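Local coordinates for rhamnonate dehydratase (Gibberella zeae PH-1, PDB 3FXG), which probably dehydrates L-rhamnonate to its 2-keto-3-deoxy acid, as a magnesium-dependent lyase of the enolase superfamily, at residues F97-L101 and E114-R118; I42-A46 and C223-L227; V229-I233 and A260-R264. All coordinates share one frame. Residues are numbered along the deposited sequence.

Contact 1: residues F97-L101 and E114-R118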
loop_
_atom_site.group_PDB
_atom_site.type_symbol
_atom_site.label_atom_id
_atom_site.label_comp_id
_atom_site.label_asym_id
_atom_site.label_seq_id
_atom_site.Cartn_x
_atom_site.Cartn_y
_atom_site.Cartn_z
ATOM N N PHE A 97 12.389 -30.177 28.927
ATOM C CA PHE A 97 11.546 -29.347 29.774
ATOM C C PHE A 97 11.521 -29.562 31.284
ATOM O O PHE A 97 11.259 -28.619 32.029
ATOM C CB PHE A 97 10.125 -29.365 29.202
ATOM C CG PHE A 97 10.073 -28.986 27.749
ATOM C CD1 PHE A 97 10.547 -27.744 27.327
ATOM C CD2 PHE A 97 9.608 -29.885 26.793
ATOM C CE1 PHE A 97 10.562 -27.407 25.973
ATOM C CE2 PHE A 97 9.619 -29.558 25.438
ATOM C CZ PHE A 97 10.099 -28.316 25.027
ATOM N N GLU A 98 11.815 -30.772 31.750
ATOM C CA GLU A 98 11.783 -31.025 33.189
ATOM C C GLU A 98 12.636 -30.041 33.993
ATOM O O GLU A 98 12.257 -29.639 35.093
ATOM C CB GLU A 98 12.226 -32.459 33.497
ATOM C CG GLU A 98 12.003 -32.858 34.951
ATOM C CD GLU A 98 12.241 -34.337 35.211
ATOM O OE1 GLU A 98 12.078 -35.152 34.278
ATOM O OE2 GLU A 98 12.575 -34.688 36.361
ATOM N N ARG A 99 13.773 -29.640 33.433
ATOM C CA ARG A 99 14.683 -28.719 34.112
ATOM C C ARG A 99 14.059 -27.380 34.509
ATOM O O ARG A 99 14.489 -26.756 35.476
ATOM C CB ARG A 99 15.914 -28.454 33.234
ATOM C CG ARG A 99 15.659 -27.547 32.030
ATOM C CD ARG A 99 16.890 -27.488 31.127
ATOM N NE ARG A 99 17.109 -28.756 30.430
ATOM C CZ ARG A 99 18.246 -29.099 29.833
ATOM N NH1 ARG A 99 19.283 -28.270 29.845
ATOM N NH2 ARG A 99 18.349 -30.272 29.222
ATOM N N PHE A 100 13.055 -26.933 33.763
ATOM C CA PHE A 100 12.415 -25.653 34.060
ATOM C C PHE A 100 11.294 -25.780 35.083
ATOM O O PHE A 100 10.893 -24.794 35.705
ATOM C CB PHE A 100 11.829 -25.055 32.779
ATOM C CG PHE A 100 12.817 -24.929 31.663
ATOM C CD1 PHE A 100 13.823 -23.971 31.714
ATOM C CD2 PHE A 100 12.755 -25.779 30.564
ATOM C CE1 PHE A 100 14.757 -23.862 30.686
ATOM C CE2 PHE A 100 13.685 -25.679 29.531
ATOM C CZ PHE A 100 14.687 -24.718 29.594
ATOM N N LEU A 101 10.805 -26.999 35.266
ATOM C CA LEU A 101 9.684 -27.244 36.163
ATOM C C LEU A 101 9.985 -27.626 37.607
ATOM O O LEU A 101 9.342 -27.120 38.524
ATOM C CB LEU A 101 8.787 -28.318 35.548
ATOM C CG LEU A 101 8.382 -28.073 34.092
ATOM C CD1 LEU A 101 7.708 -29.314 33.535
ATOM C CD2 LEU A 101 7.465 -26.861 34.006
ATOM N N GLU A 114 7.316 -19.088 28.666
ATOM C CA GLU A 114 8.343 -18.348 27.943
ATOM C C GLU A 114 9.658 -19.109 27.958
ATOM O O GLU A 114 10.374 -19.144 26.959
ATOM C CB GLU A 114 8.551 -16.962 28.559
ATOM C CG GLU A 114 7.325 -16.060 28.485
ATOM C CD GLU A 114 6.838 -15.856 27.065
ATOM O OE1 GLU A 114 7.662 -15.474 26.207
ATOM O OE2 GLU A 114 5.633 -16.068 26.807
ATOM N N GLN A 115 9.982 -19.722 29.090
ATOM C CA GLN A 115 11.227 -20.472 29.185
ATOM C C GLN A 115 11.215 -21.696 28.274
ATOM O O GLN A 115 12.144 -21.912 27.501
ATOM C CB GLN A 115 11.494 -20.892 30.634
ATOM C CG GLN A 115 11.736 -19.709 31.570
ATOM C CD GLN A 115 12.142 -20.138 32.963
ATOM O OE1 GLN A 115 11.632 -21.126 33.492
ATOM N NE2 GLN A 115 13.053 -19.385 33.576
HETATM N N MSE A 116 10.159 -22.497 28.353
HETATM C CA MSE A 116 10.081 -23.686 27.519
HETATM C C MSE A 116 10.039 -23.330 26.037
HETATM O O MSE A 116 10.681 -23.986 25.216
HETATM C CB MSE A 116 8.846 -24.519 27.887
HETATM C CG MSE A 116 8.891 -25.118 29.289
HETATM SE SE MSE A 116 7.440 -26.370 29.589
HETATM C CE MSE A 116 6.038 -25.111 30.030
ATOM N N TYR A 117 9.295 -22.284 25.691
ATOM C CA TYR A 117 9.184 -21.886 24.291
ATOM C C TYR A 117 10.481 -21.304 23.735
ATOM O O TYR A 117 10.955 -21.717 22.678
ATOM C CB TYR A 117 8.061 -20.858 24.108
ATOM C CG TYR A 117 7.812 -20.520 22.653
ATOM C CD1 TYR A 117 6.973 -21.311 21.866
ATOM C CD2 TYR A 117 8.458 -19.439 22.048
ATOM C CE1 TYR A 117 6.785 -21.033 20.504
ATOM C CE2 TYR A 117 8.282 -19.158 20.692
ATOM C CZ TYR A 117 7.444 -19.957 19.927
ATOM O OH TYR A 117 7.262 -19.676 18.589
ATOM N N ARG A 118 11.061 -20.342 24.442
ATOM C CA ARG A 118 12.282 -19.720 23.957
ATOM C C ARG A 118 13.497 -20.642 24.014
ATOM O O ARG A 118 14.395 -20.534 23.184
ATOM C CB ARG A 118 12.538 -18.405 24.711
ATOM C CG ARG A 118 11.505 -17.323 24.364
ATOM C CD ARG A 118 11.747 -16.005 25.093
ATOM N NE ARG A 118 12.944 -15.288 24.643
ATOM C CZ ARG A 118 13.051 -14.626 23.492
ATOM N NH1 ARG A 118 12.034 -14.579 22.638
ATOM N NH2 ARG A 118 14.170 -13.973 23.206
HETATM O O HOH W 1 11.953 -22.339 35.798
#
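Two helices of the N-terminal capping domain of the enolase superfamily, 86-101 and 109-119, meet here as an antiparallel hairpin, the axes of the segments 97-101 and 114-118 being 160° apart and 9.8 Å at closest approach. The main bump is the selenomethionine Met116, which drops into a hollow walled by Phe97, Phe100 and Leu101. Its CG rests 3.7 Å from Phe97 CD1 and 4.1 Å from Phe100 CD2, while SE lies obliquely 4.7 Å from the Phe97 ring centroid, a Met-aromatic contact, and 4.4 Å from Leu101 CD2. In return the Phe97 ring wedges edge-on against the backbone of the other helix, CE1 3.5 Å from Met116 O; the ring also touches Val132, Ile133 and Ile136 of helix 128-148. Phe100 turns one face to Gln115 O and packs edge-to-face with Tyr52 of the second subunit. No direct hydrogen bond joins the segments. Instead a water bridges them, donating to Phe100 O at 2.7 Å and to Gln115 OE1 at 2.6 Å.

Contact 2: residues I42-A46 and C223-L227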
loop_
_atom_site.group_PDB
_atom_site.type_symbol
_atom_site.label_atom_id
_atom_site.label_comp_id
_atom_site.label_asym_id
_atom_site.label_seq_id
_atom_site.Cartn_x
_atom_site.Cartn_y
_atom_site.Cartn_z
ATOM N N ILE A 42 -11.699 -38.669 2.627
ATOM C CA ILE A 42 -11.341 -37.359 3.155
ATOM C C ILE A 42 -10.159 -36.795 2.380
ATOM O O ILE A 42 -9.133 -37.459 2.235
ATOM C CB ILE A 42 -10.950 -37.441 4.641
ATOM C CG1 ILE A 42 -12.121 -37.987 5.463
ATOM C CG2 ILE A 42 -10.547 -36.061 5.149
ATOM C CD1 ILE A 42 -11.803 -38.149 6.945
ATOM N N SER A 43 -10.306 -35.573 1.882
ATOM C CA SER A 43 -9.232 -34.925 1.138
ATOM C C SER A 43 -8.156 -34.481 2.130
ATOM O O SER A 43 -8.462 -33.836 3.135
ATOM C CB SER A 43 -9.779 -33.711 0.379
ATOM O OG SER A 43 -8.770 -33.087 -0.399
ATOM N N THR A 44 -6.906 -34.839 1.852
ATOM C CA THR A 44 -5.787 -34.482 2.722
ATOM C C THR A 44 -4.586 -34.048 1.875
ATOM O O THR A 44 -4.613 -34.157 0.647
ATOM C CB THR A 44 -5.342 -35.680 3.594
ATOM O OG1 THR A 44 -4.541 -36.570 2.808
ATOM C CG2 THR A 44 -6.553 -36.443 4.131
ATOM N N PRO A 45 -3.520 -33.540 2.522
ATOM C CA PRO A 45 -2.321 -33.102 1.800
ATOM C C PRO A 45 -1.643 -34.254 1.054
ATOM O O PRO A 45 -0.879 -34.029 0.116
ATOM C CB PRO A 45 -1.428 -32.549 2.911
ATOM C CG PRO A 45 -2.416 -32.023 3.903
ATOM C CD PRO A 45 -3.448 -33.133 3.938
ATOM N N ALA A 46 -1.927 -35.484 1.477
ATOM C CA ALA A 46 -1.334 -36.664 0.853
ATOM C C ALA A 46 -2.250 -37.335 -0.170
ATOM O O ALA A 46 -1.869 -38.326 -0.791
ATOM C CB ALA A 46 -0.936 -37.673 1.927
ATOM N N CYS A 223 -11.794 -28.907 5.060
ATOM C CA CYS A 223 -10.943 -29.280 3.936
ATOM C C CYS A 223 -9.558 -29.815 4.313
ATOM O O CYS A 223 -8.738 -30.101 3.439
ATOM C CB CYS A 223 -10.813 -28.086 2.984
ATOM S SG CYS A 223 -12.413 -27.475 2.352
ATOM N N TYR A 224 -9.313 -29.954 5.612
ATOM C CA TYR A 224 -8.052 -30.477 6.143
ATOM C C TYR A 224 -6.792 -30.068 5.356
ATOM O O TYR A 224 -6.069 -30.925 4.841
ATOM C CB TYR A 224 -8.141 -32.012 6.239
ATOM C CG TYR A 224 -7.099 -32.656 7.138
ATOM C CD1 TYR A 224 -7.066 -32.387 8.509
ATOM C CD2 TYR A 224 -6.136 -33.518 6.613
ATOM C CE1 TYR A 224 -6.090 -32.961 9.338
ATOM C CE2 TYR A 224 -5.158 -34.094 7.430
ATOM C CZ TYR A 224 -5.140 -33.810 8.789
ATOM O OH TYR A 224 -4.157 -34.355 9.587
HETATM N N MSE A 225 -6.541 -28.760 5.290
HETATM C CA MSE A 225 -5.383 -28.172 4.601
HETATM C C MSE A 225 -5.004 -28.840 3.273
HETATM O O MSE A 225 -3.837 -28.853 2.880
HETATM C CB MSE A 225 -4.169 -28.150 5.557
HETATM C CG MSE A 225 -3.705 -29.507 6.089
HETATM SE SE MSE A 225 -2.423 -29.441 7.597
HETATM C CE MSE A 225 -2.849 -31.157 8.379
ATOM N N SER A 226 -6.003 -29.330 2.545
ATOM C CA SER A 226 -5.744 -30.058 1.306
ATOM C C SER A 226 -5.948 -29.375 -0.042
ATOM O O SER A 226 -5.630 -29.968 -1.071
ATOM C CB SER A 226 -6.575 -31.339 1.303
ATOM O OG SER A 226 -7.949 -31.030 1.118
ATOM N N LEU A 227 -6.480 -28.158 -0.065
ATOM C CA LEU A 227 -6.720 -27.506 -1.347
ATOM C C LEU A 227 -5.676 -26.449 -1.684
ATOM O O LEU A 227 -4.584 -26.419 -1.110
ATOM C CB LEU A 227 -8.119 -26.870 -1.361
ATOM C CG LEU A 227 -9.248 -27.741 -0.795
ATOM C CD1 LEU A 227 -10.569 -26.988 -0.903
ATOM C CD2 LEU A 227 -9.316 -29.071 -1.550
HETATM O O HOH W 2 -3.777 -32.113 -1.286
#
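Two irregular segments interlock here: 42-46, in the loop after helix 36-39, meets the loop segment 223-227, which joins strand 219-222 to helix 229-238 of the barrel domain. Ser43 takes the t rotamer and Ser226 the p rotamer, which brings the hydroxyls together: Ser43 OG donates to Ser226 OG at 2.7 Å, and Ser226 OG in turn donates a hydrogen bond to Cys223 O at 2.6 Å. That carbonyl also accepts from Ser226 N at 3.0 Å, so the turn is held by both backbone and side chain. Inside the turn Tyr224 and Met225 both have positive phi, 36° and 39°. Tyr224, with chi1 t, lays its ring beside the other loop, Thr44 CB being 3.8 Å from Tyr224 CD2 near the ring plane, and Arg56 adds a cation-pi contact. The Pro45 ring slots in next, CD 3.8 Å from Tyr224 CD2 and CG 3.6 Å from CG of the selenomethionine Met225, whose chi1 is p. Thr44 is also p, and its OG1 accepts from Ala46 N, two residues on, at 3.1 Å, an ST turn. A water donates to Thr44 O and Ser226 O. Both serine hydroxyls donate to defined acceptors and the Pro45 ring lies against Tyr224 and Met225, so polar and apolar contacts together tie 42-46 to the loop that follows the magnesium ligand Asp222, with the Tyr224 side chain about 6 Å from the ion.

Contact 3: residues V229-I233 and A260-R264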
loop_
_atom_site.group_PDB
_atom_site.type_symbol
_atom_site.label_atom_id
_atom_site.label_comp_id
_atom_site.label_asym_id
_atom_site.label_seq_id
_atom_site.Cartn_x
_atom_site.Cartn_y
_atom_site.Cartn_z
ATOM N N VAL A 229 -5.462 -22.169 -3.643
ATOM C CA VAL A 229 -6.261 -20.988 -3.948
ATOM C C VAL A 229 -7.235 -21.116 -5.111
ATOM O O VAL A 229 -8.431 -20.854 -4.947
ATOM C CB VAL A 229 -5.358 -19.751 -4.174
ATOM C CG1 VAL A 229 -6.199 -18.559 -4.621
ATOM C CG2 VAL A 229 -4.630 -19.407 -2.879
ATOM N N SER A 230 -6.739 -21.509 -6.281
ATOM C CA SER A 230 -7.602 -21.642 -7.453
ATOM C C SER A 230 -8.721 -22.658 -7.262
ATOM O O SER A 230 -9.877 -22.386 -7.592
ATOM C CB SER A 230 -6.781 -22.034 -8.686
ATOM O OG SER A 230 -5.899 -20.993 -9.063
ATOM N N TYR A 231 -8.377 -23.830 -6.738
ATOM C CA TYR A 231 -9.377 -24.872 -6.536
ATOM C C TYR A 231 -10.439 -24.431 -5.533
ATOM O O TYR A 231 -11.635 -24.643 -5.747
ATOM C CB TYR A 231 -8.721 -26.167 -6.055
ATOM C CG TYR A 231 -9.673 -27.340 -6.045
ATOM C CD1 TYR A 231 -9.890 -28.098 -7.197
ATOM C CD2 TYR A 231 -10.383 -27.674 -4.892
ATOM C CE1 TYR A 231 -10.790 -29.165 -7.198
ATOM C CE2 TYR A 231 -11.287 -28.730 -4.882
ATOM C CZ TYR A 231 -11.484 -29.473 -6.038
ATOM O OH TYR A 231 -12.369 -30.524 -6.023
ATOM N N THR A 232 -10.001 -23.817 -4.439
ATOM C CA THR A 232 -10.926 -23.341 -3.418
ATOM C C THR A 232 -11.905 -22.348 -4.031
ATOM O O THR A 232 -13.113 -22.432 -3.811
ATOM C CB THR A 232 -10.180 -22.647 -2.260
ATOM O OG1 THR A 232 -9.328 -23.596 -1.605
ATOM C CG2 THR A 232 -11.169 -22.085 -1.244
ATOM N N ILE A 233 -11.378 -21.406 -4.807
ATOM C CA ILE A 233 -12.217 -20.402 -5.446
ATOM C C ILE A 233 -13.249 -21.032 -6.379
ATOM O O ILE A 233 -14.413 -20.626 -6.385
ATOM C CB ILE A 233 -11.346 -19.371 -6.220
ATOM C CG1 ILE A 233 -10.626 -18.462 -5.213
ATOM C CG2 ILE A 233 -12.209 -18.533 -7.157
ATOM C CD1 ILE A 233 -9.692 -17.437 -5.842
ATOM N N ALA A 260 -6.056 -13.907 1.301
ATOM C CA ALA A 260 -6.289 -12.560 0.788
ATOM C C ALA A 260 -6.858 -12.698 -0.626
ATOM O O ALA A 260 -7.743 -11.939 -1.039
ATOM C CB ALA A 260 -4.983 -11.778 0.756
ATOM N N LEU A 261 -6.340 -13.678 -1.360
ATOM C CA LEU A 261 -6.779 -13.945 -2.725
ATOM C C LEU A 261 -8.155 -14.601 -2.703
ATOM O O LEU A 261 -9.013 -14.306 -3.539
ATOM C CB LEU A 261 -5.778 -14.867 -3.427
ATOM C CG LEU A 261 -4.334 -14.365 -3.539
ATOM C CD1 LEU A 261 -3.438 -15.505 -4.007
ATOM C CD2 LEU A 261 -4.264 -13.194 -4.511
ATOM N N ILE A 262 -8.367 -15.497 -1.747
ATOM C CA ILE A 262 -9.653 -16.170 -1.636
ATOM C C ILE A 262 -10.749 -15.161 -1.301
ATOM O O ILE A 262 -11.847 -15.217 -1.858
ATOM C CB ILE A 262 -9.604 -17.289 -0.566
ATOM C CG1 ILE A 262 -8.752 -18.456 -1.082
ATOM C CG2 ILE A 262 -11.009 -17.784 -0.251
ATOM C CD1 ILE A 262 -8.541 -19.560 -0.068
ATOM N N LYS A 263 -10.448 -14.226 -0.404
ATOM C CA LYS A 263 -11.426 -13.213 -0.020
ATOM C C LYS A 263 -11.710 -12.227 -1.154
ATOM O O LYS A 263 -12.807 -11.677 -1.243
ATOM C CB LYS A 263 -10.949 -12.461 1.225
ATOM C CG LYS A 263 -11.163 -13.215 2.535
ATOM C CD LYS A 263 -12.647 -13.310 2.889
ATOM C CE LYS A 263 -12.845 -13.853 4.298
ATOM N NZ LYS A 263 -14.287 -13.904 4.680
ATOM N N ARG A 264 -10.728 -12.000 -2.018
ATOM C CA ARG A 264 -10.925 -11.091 -3.143
ATOM C C ARG A 264 -11.984 -11.690 -4.062
ATOM O O ARG A 264 -12.789 -10.976 -4.658
ATOM C CB ARG A 264 -9.618 -10.895 -3.922
ATOM C CG ARG A 264 -9.795 -10.126 -5.229
ATOM C CD ARG A 264 -8.465 -9.827 -5.925
ATOM N NE ARG A 264 -7.815 -11.024 -6.453
ATOM C CZ ARG A 264 -6.646 -11.015 -7.087
ATOM N NH1 ARG A 264 -6.001 -9.869 -7.274
ATOM N NH2 ARG A 264 -6.117 -12.148 -7.530
#
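Val229 reaches across to Leu261, its CG1 3.9 Å from Leu261 CB, and the same methyl lies 4.4 Å from Ile262 CG1. One turn further along, Ile233 follows on: its CB leaves the backbone sideways, but the m, t conformation carries CD1 across to 3.9 Å from Leu261 O, with CG1 4.4 Å from Ile262 CA. Ile262 answers from the second helix, its extended arm placing CD1 3.8 Å from Thr232 CG2. The Thr232 hydroxyl belongs to its own helix, where OG1 is hydrogen-bonded to Asn228 O, leaving the methyl to meet Ile262. No hydrogen bond crosses between the segments; the meeting is one of aliphatic groups, burying 237 Å² in all. The axes of 229-233 and 260-264 run in nearly the same direction, 28° apart and 9.8 Å at closest approach, as expected of successive outer helices in a (β/α)8-type barrel. Arg290 of the fourth subunit packs on both Val229 and Leu261, so that subunit borders this contact. Toward the barrel, Phe271 on strand 270-273 touches Thr232 and Ile262, seating helices 229-238 and 259-265 together against the parallel strands, with strand 246-248 between them in the chain.

How the contacts relate
From the N terminus, the chain first lays down 42-46, which waits 177 residues for its partner 223-227. Within that long excursion contact 1 opens and closes, pairing neighbouring helices across a 12-residue connection in the N-terminal domain. Contact 2 then closes, bringing the early loop to the end of barrel strand 219-222, and contact 3 follows in series, joining successive barrel helices on either side of strand 246-248 in sequence. Contacts 2 and 3 touch directly, Leu227 CB lying 3.5 Å from Thr232 OG1. Contact 1 is remote, its centre about 34 Å from that of contact 2, yet both face the second subunit: Arg118 NE of contact 1 hydrogen-bonds to Pro45 O of the second subunit.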